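Local coordinates for redox-sensing transcriptional repressor Rex (Thermoanaerobacter ethanolicus, PDB 3WG9), which probably represses transcription in response to the cellular NADH/NAD(+) balance, pairing a DNA-binding winged-helix domain with a Rossmann domain in a homodimer, at residues Arg20-Glu23 / Glu24-Lys27; Asn73-Thr76 / Lys77-Gly80. All blocks are in the same frame, centred on the assembly; numbering follows the deposited sequence.

Interaction 1: Arg20-Glu23 / Glu24-Lys27; sequences RYLE and ELLK
Leu25 N bonds to Tyr21 O at 3.2 Å, and the next two rungs, Leu26 N to Leu22 O (2.8 Å) and Lys27 N to Glu23 O (2.9 Å), complete the regular i to i+4 pattern of the last turns of helix 9-27. Leu25 then lies across the outer half of the Tyr21 ring. Its CG sits 4.1 Å above the ring plane, displaced toward the rim, and its CD2 reaches Tyr21 OH at 3.6 Å, while Glu24 OE1 stands at the ring edge. With CG anti to the backbone N (chi1 -180°), Tyr21 leans along the helix toward Leu25, and Ile33 touches both side chains. Glu23 and Lys27 run side by side in the same direction, Lys27 NZ ending 3.7 Å from Glu23 OE1, a long salt bridge. Glu23 OE2 is hydrogen-bonded to Tyr72 of helix 68-78, and Arg20 pairs with Asp197 of the second subunit. Residues 20-27 fall within the predicted helix-turn-helix region, and Glu24 is a crystallographically observed zinc ligand of this protein, though none is bound to this chain here. The long Glu23-Lys27 pair probably adds only modest electrostatic stabilisation, while the tyrosine-leucine packing joins neighbouring turns through apolar contact.

Interaction 2: Asn73-Thr76 / Lys77-Gly80; sequences NNLT and KILG
Asn74 and Ile78 meet one turn apart at the C-terminal end of helix 68-78, which closes in a Schellman motif at Gly80. Three backbone bonds carry the helix to this end: Lys77 N to Asn73 O (3.2 Å), Ile78 N to Asn74 O (2.9 Å) and Leu79 N to Leu75 O (2.9 Å). Gly80 then takes a positive phi of 71° and its amide turns back to Lys77 O.

Among the side-chain contacts, the Asn74 amide group lies against the end of Ile78, whose CD1 is 3.6 Å from ND2. The Asn74 group reaches forward because CG is anti to the backbone N (chi1 -176°), and OD1 also meets Lys77 CE. An alanine here is likely to leave Ile78 CD1 without this amide partner and Lys77 CE without its contact to OD1. Leu75 CD2 adds a looser apolar contact with Ile78 CD1.

Polar and intersubunit links surround the turn. Thr76 OG1 is hydrogen-bonded to both His19 NE2 and Tyr72 O, tying its hydroxyl to helix 9-27 as well as to its own preceding turn. Tyr204 of the second subunit packs on Ile78 and Leu79, and Leu79 O is hydrogen-bonded to Ser203 OG of that subunit. Tight against the backbone, Leu79 CG rests 3.2 Å from Leu75 O.

Interaction 1 comes first along the chain, in the last turns of helix 9-27; interaction 2 follows at the end of helix 68-78, just ahead of strand 85-90, the first strand of the parallel Rossmann-type sheet. Their centres lie 13 Å apart on the same side of the chain's centre. The two helices pack directly, Leu22 on Leu71, Leu75 on His19, and the methyls Leu22 CD1 and Leu75 CD1 very close (3.3 Å), so residues 20-27 of the predicted DNA-binding region are joined to the helix that leads into the nucleotide-binding domain. Both interactions also touch the second subunit. This placement is consistent with a route by which nucleotide-dependent changes in domain or subunit position could reach the DNA-binding part.

Interaction 1: Arg20-Glu23 / Glu24-Lys27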
ATOM      1  N   ARG B  20      12.069   7.231   0.834  1.00 34.52           N
ATOM      2  CA  ARG B  20      11.009   8.167   1.250  1.00 35.26           C
ATOM      3  C   ARG B  20      11.402   8.976   2.520  1.00 35.61           C
ATOM      4  O   ARG B  20      11.102  10.154   2.652  1.00 36.54           O
ATOM      5  CB  ARG B  20       9.744   7.322   1.563  1.00 35.61           C
ATOM      6  CG  ARG B  20       8.444   8.138   1.880  1.00 35.26           C
ATOM      7  CD  ARG B  20       7.146   7.280   1.738  1.00 35.59           C
ATOM      8  NE  ARG B  20       7.255   5.933   2.281  1.00 31.61           N
ATOM      9  CZ  ARG B  20       7.165   5.617   3.576  1.00 36.13           C
ATOM     10  NH1 ARG B  20       7.003   6.584   4.465  1.00 38.10           N
ATOM     11  NH2 ARG B  20       7.263   4.348   4.017  1.00 28.22           N
ATOM     12  N   TYR B  21      12.044   8.325   3.474  1.00 35.04           N
ATOM     13  CA  TYR B  21      12.500   9.001   4.675  1.00 38.95           C
ATOM     14  C   TYR B  21      13.632  10.015   4.387  1.00 40.05           C
ATOM     15  O   TYR B  21      13.544  11.147   4.872  1.00 42.43           O
ATOM     16  CB  TYR B  21      12.887   8.029   5.788  1.00 37.53           C
ATOM     17  CG  TYR B  21      13.359   8.732   7.038  1.00 46.34           C
ATOM     18  CD1 TYR B  21      12.552   9.691   7.657  1.00 53.55           C
ATOM     19  CD2 TYR B  21      14.602   8.458   7.600  1.00 50.16           C
ATOM     20  CE1 TYR B  21      12.954  10.373   8.784  1.00 58.32           C
ATOM     21  CE2 TYR B  21      15.021   9.142   8.761  1.00 57.58           C
ATOM     22  CZ  TYR B  21      14.182  10.096   9.343  1.00 60.17           C
ATOM     23  OH  TYR B  21      14.540  10.785  10.484  1.00 67.43           O
ATOM     24  N   LEU B  22      14.632   9.628   3.589  1.00 39.96           N
ATOM     25  CA  LEU B  22      15.680  10.519   3.072  1.00 41.77           C
ATOM     26  C   LEU B  22      15.175  11.714   2.250  1.00 43.90           C
ATOM     27  O   LEU B  22      15.767  12.811   2.278  1.00 43.53           O
ATOM     28  CB  LEU B  22      16.675   9.728   2.228  1.00 41.82           C
ATOM     29  CG  LEU B  22      17.659   8.979   3.145  1.00 45.06           C
ATOM     30  CD1 LEU B  22      18.237   7.763   2.447  1.00 50.13           C
ATOM     31  CD2 LEU B  22      18.763   9.897   3.646  1.00 45.01           C
ATOM     32  N   GLU B  23      14.132  11.485   1.454  1.00 42.40           N
ATOM     33  CA  GLU B  23      13.496  12.559   0.714  1.00 45.34           C
ATOM     34  C   GLU B  23      12.988  13.657   1.659  1.00 46.53           C
ATOM     35  O   GLU B  23      13.194  14.847   1.420  1.00 47.98           O
ATOM     36  CB  GLU B  23      12.375  11.986  -0.174  1.00 45.17           C
ATOM     37  CG  GLU B  23      11.800  12.973  -1.154  1.00 48.99           C
ATOM     38  CD  GLU B  23      10.822  12.268  -2.112  1.00 54.83           C
ATOM     39  OE1 GLU B  23       9.603  12.316  -1.855  1.00 60.60           O
ATOM     40  OE2 GLU B  23      11.267  11.600  -3.059  1.00 51.58           O
ATOM     41  N   GLU B  24      12.378  13.260   2.768  1.00 46.16           N
ATOM     42  CA  GLU B  24      11.839  14.198   3.733  1.00 49.97           C
ATOM     43  C   GLU B  24      12.959  15.000   4.398  1.00 52.15           C
ATOM     44  O   GLU B  24      12.861  16.218   4.502  1.00 55.27           O
ATOM     45  CB  GLU B  24      11.004  13.439   4.749  1.00 48.88           C
ATOM     46  CG  GLU B  24      10.438  14.246   5.931  1.00 58.15           C
ATOM     47  CD  GLU B  24       9.707  13.328   6.915  1.00 67.12           C
ATOM     48  OE1 GLU B  24       9.974  13.376   8.140  1.00 69.61           O
ATOM     49  OE2 GLU B  24       8.904  12.492   6.440  1.00 70.87           O
ATOM     50  N   LEU B  25      14.043  14.326   4.773  1.00 52.19           N
ATOM     51  CA  LEU B  25      15.235  14.976   5.320  1.00 53.11           C
ATOM     52  C   LEU B  25      15.887  15.906   4.299  1.00 54.69           C
ATOM     53  O   LEU B  25      16.342  16.996   4.641  1.00 56.68           O
ATOM     54  CB  LEU B  25      16.260  13.927   5.800  1.00 52.67           C
ATOM     55  CG  LEU B  25      15.985  12.865   6.873  1.00 52.28           C
ATOM     56  CD1 LEU B  25      17.167  11.909   6.965  1.00 50.12           C
ATOM     57  CD2 LEU B  25      15.679  13.441   8.258  1.00 53.96           C
ATOM     58  N   LEU B  26      15.963  15.473   3.051  1.00 54.68           N
ATOM     59  CA  LEU B  26      16.536  16.295   2.017  1.00 57.17           C
ATOM     60  C   LEU B  26      15.683  17.555   1.798  1.00 60.63           C
ATOM     61  O   LEU B  26      16.221  18.651   1.619  1.00 63.33           O
ATOM     62  CB  LEU B  26      16.723  15.500   0.721  1.00 55.49           C
ATOM     63  CG  LEU B  26      17.331  16.275  -0.443  1.00 56.73           C
ATOM     64  CD1 LEU B  26      18.837  16.560  -0.282  1.00 55.43           C
ATOM     65  CD2 LEU B  26      17.033  15.507  -1.720  1.00 59.60           C
ATOM     66  N   LYS B  27      14.364  17.416   1.889  1.00 61.21           N
ATOM     67  CA  LYS B  27      13.485  18.577   1.780  1.00 64.36           C
ATOM     68  C   LYS B  27      13.679  19.569   2.929  1.00 65.32           C
ATOM     69  O   LYS B  27      13.565  20.774   2.721  1.00 67.99           O
ATOM     70  CB  LYS B  27      12.028  18.139   1.727  1.00 63.58           C
ATOM     71  CG  LYS B  27      11.151  19.019   0.870  1.00 68.42           C
ATOM     72  CD  LYS B  27      10.066  18.158   0.227  1.00 71.48           C
ATOM     73  CE  LYS B  27      10.637  16.820  -0.274  1.00 73.52           C
ATOM     74  NZ  LYS B  27       9.620  15.950  -0.985  1.00 72.37           N
TER

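Interaction 2: Asn73-Thr76 / Lys77-Gly80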
ATOM      1  N   ASN B  73      20.273  10.093  -3.451  1.00 43.85           N
ATOM      2  CA  ASN B  73      20.503   9.934  -4.881  1.00 44.78           C
ATOM      3  C   ASN B  73      20.887   8.504  -5.260  1.00 44.76           C
ATOM      4  O   ASN B  73      20.476   8.016  -6.319  1.00 44.36           O
ATOM      5  CB  ASN B  73      21.532  10.954  -5.428  1.00 50.16           C
ATOM      6  CG  ASN B  73      21.005  12.382  -5.420  1.00 51.48           C
ATOM      7  OD1 ASN B  73      19.807  12.623  -5.488  1.00 52.66           O
ATOM      8  ND2 ASN B  73      21.913  13.342  -5.335  1.00 57.92           N
ATOM      9  N   ASN B  74      21.651   7.837  -4.404  1.00 42.42           N
ATOM     10  CA  ASN B  74      21.985   6.416  -4.571  1.00 44.55           C
ATOM     11  C   ASN B  74      20.690   5.573  -4.592  1.00 40.18           C
ATOM     12  O   ASN B  74      20.491   4.771  -5.498  1.00 39.58           O
ATOM     13  CB  ASN B  74      22.902   5.955  -3.419  1.00 44.42           C
ATOM     14  CG  ASN B  74      23.392   4.487  -3.543  1.00 51.12           C
ATOM     15  OD1 ASN B  74      23.700   3.988  -4.621  1.00 52.41           O
ATOM     16  ND2 ASN B  74      23.507   3.813  -2.393  1.00 52.80           N
ATOM     17  N   LEU B  75      19.820   5.774  -3.609  1.00 38.07           N
ATOM     18  CA  LEU B  75      18.560   5.028  -3.571  1.00 36.82           C
ATOM     19  C   LEU B  75      17.656   5.270  -4.797  1.00 37.10           C
ATOM     20  O   LEU B  75      17.027   4.356  -5.325  1.00 35.65           O
ATOM     21  CB  LEU B  75      17.858   5.339  -2.276  1.00 33.42           C
ATOM     22  CG  LEU B  75      18.555   4.655  -1.105  1.00 36.09           C
ATOM     23  CD1 LEU B  75      18.096   5.338   0.176  1.00 33.90           C
ATOM     24  CD2 LEU B  75      18.202   3.147  -1.122  1.00 35.32           C
ATOM     25  N   THR B  76      17.649   6.491  -5.296  1.00 37.54           N
ATOM     26  CA  THR B  76      16.894   6.804  -6.491  1.00 38.50           C
ATOM     27  C   THR B  76      17.359   5.951  -7.655  1.00 37.82           C
ATOM     28  O   THR B  76      16.543   5.393  -8.409  1.00 37.71           O
ATOM     29  CB  THR B  76      17.059   8.296  -6.890  1.00 38.81           C
ATOM     30  OG1 THR B  76      16.474   9.100  -5.866  1.00 40.82           O
ATOM     31  CG2 THR B  76      16.329   8.579  -8.220  1.00 43.11           C
ATOM     32  N   LYS B  77      18.681   5.877  -7.824  1.00 39.94           N
ATOM     33  CA  LYS B  77      19.302   5.052  -8.855  1.00 39.30           C
ATOM     34  C   LYS B  77      18.993   3.570  -8.652  1.00 37.25           C
ATOM     35  O   LYS B  77      18.676   2.853  -9.599  1.00 36.56           O
ATOM     36  CB  LYS B  77      20.840   5.256  -8.829  1.00 43.38           C
ATOM     37  CG  LYS B  77      21.639   4.267  -9.719  1.00 47.99           C
ATOM     38  CD  LYS B  77      23.194   4.399  -9.691  1.00 57.14           C
ATOM     39  CE  LYS B  77      23.762   3.831  -8.390  1.00 61.96           C
ATOM     40  NZ  LYS B  77      24.945   2.934  -8.530  1.00 64.32           N
ATOM     41  N   ILE B  78      19.168   3.084  -7.420  1.00 34.85           N
ATOM     42  CA  ILE B  78      18.951   1.654  -7.129  1.00 34.41           C
ATOM     43  C   ILE B  78      17.483   1.288  -7.445  1.00 31.21           C
ATOM     44  O   ILE B  78      17.197   0.189  -7.956  1.00 32.47           O
ATOM     45  CB  ILE B  78      19.246   1.367  -5.629  1.00 33.83           C
ATOM     46  CG1 ILE B  78      20.758   1.369  -5.398  1.00 34.87           C
ATOM     47  CG2 ILE B  78      18.708   0.011  -5.180  1.00 33.50           C
ATOM     48  CD1 ILE B  78      21.042   1.561  -3.865  1.00 36.48           C
ATOM     49  N   LEU B  79      16.581   2.212  -7.180  1.00 30.19           N
ATOM     50  CA  LEU B  79      15.125   1.933  -7.376  1.00 30.57           C
ATOM     51  C   LEU B  79      14.677   2.119  -8.819  1.00 32.83           C
ATOM     52  O   LEU B  79      13.484   1.946  -9.109  1.00 30.01           O
ATOM     53  CB  LEU B  79      14.266   2.846  -6.482  1.00 30.71           C
ATOM     54  CG  LEU B  79      14.448   2.450  -5.024  1.00 28.78           C
ATOM     55  CD1 LEU B  79      13.905   3.566  -4.149  1.00 32.19           C
ATOM     56  CD2 LEU B  79      13.739   1.121  -4.775  1.00 28.77           C
ATOM     57  N   GLY B  80      15.636   2.441  -9.705  1.00 34.30           N
ATOM     58  CA  GLY B  80      15.375   2.604 -11.155  1.00 36.21           C
ATOM     59  C   GLY B  80      14.572   3.852 -11.441  1.00 36.83           C
ATOM     60  O   GLY B  80      14.009   3.992 -12.541  1.00 38.79           O
TER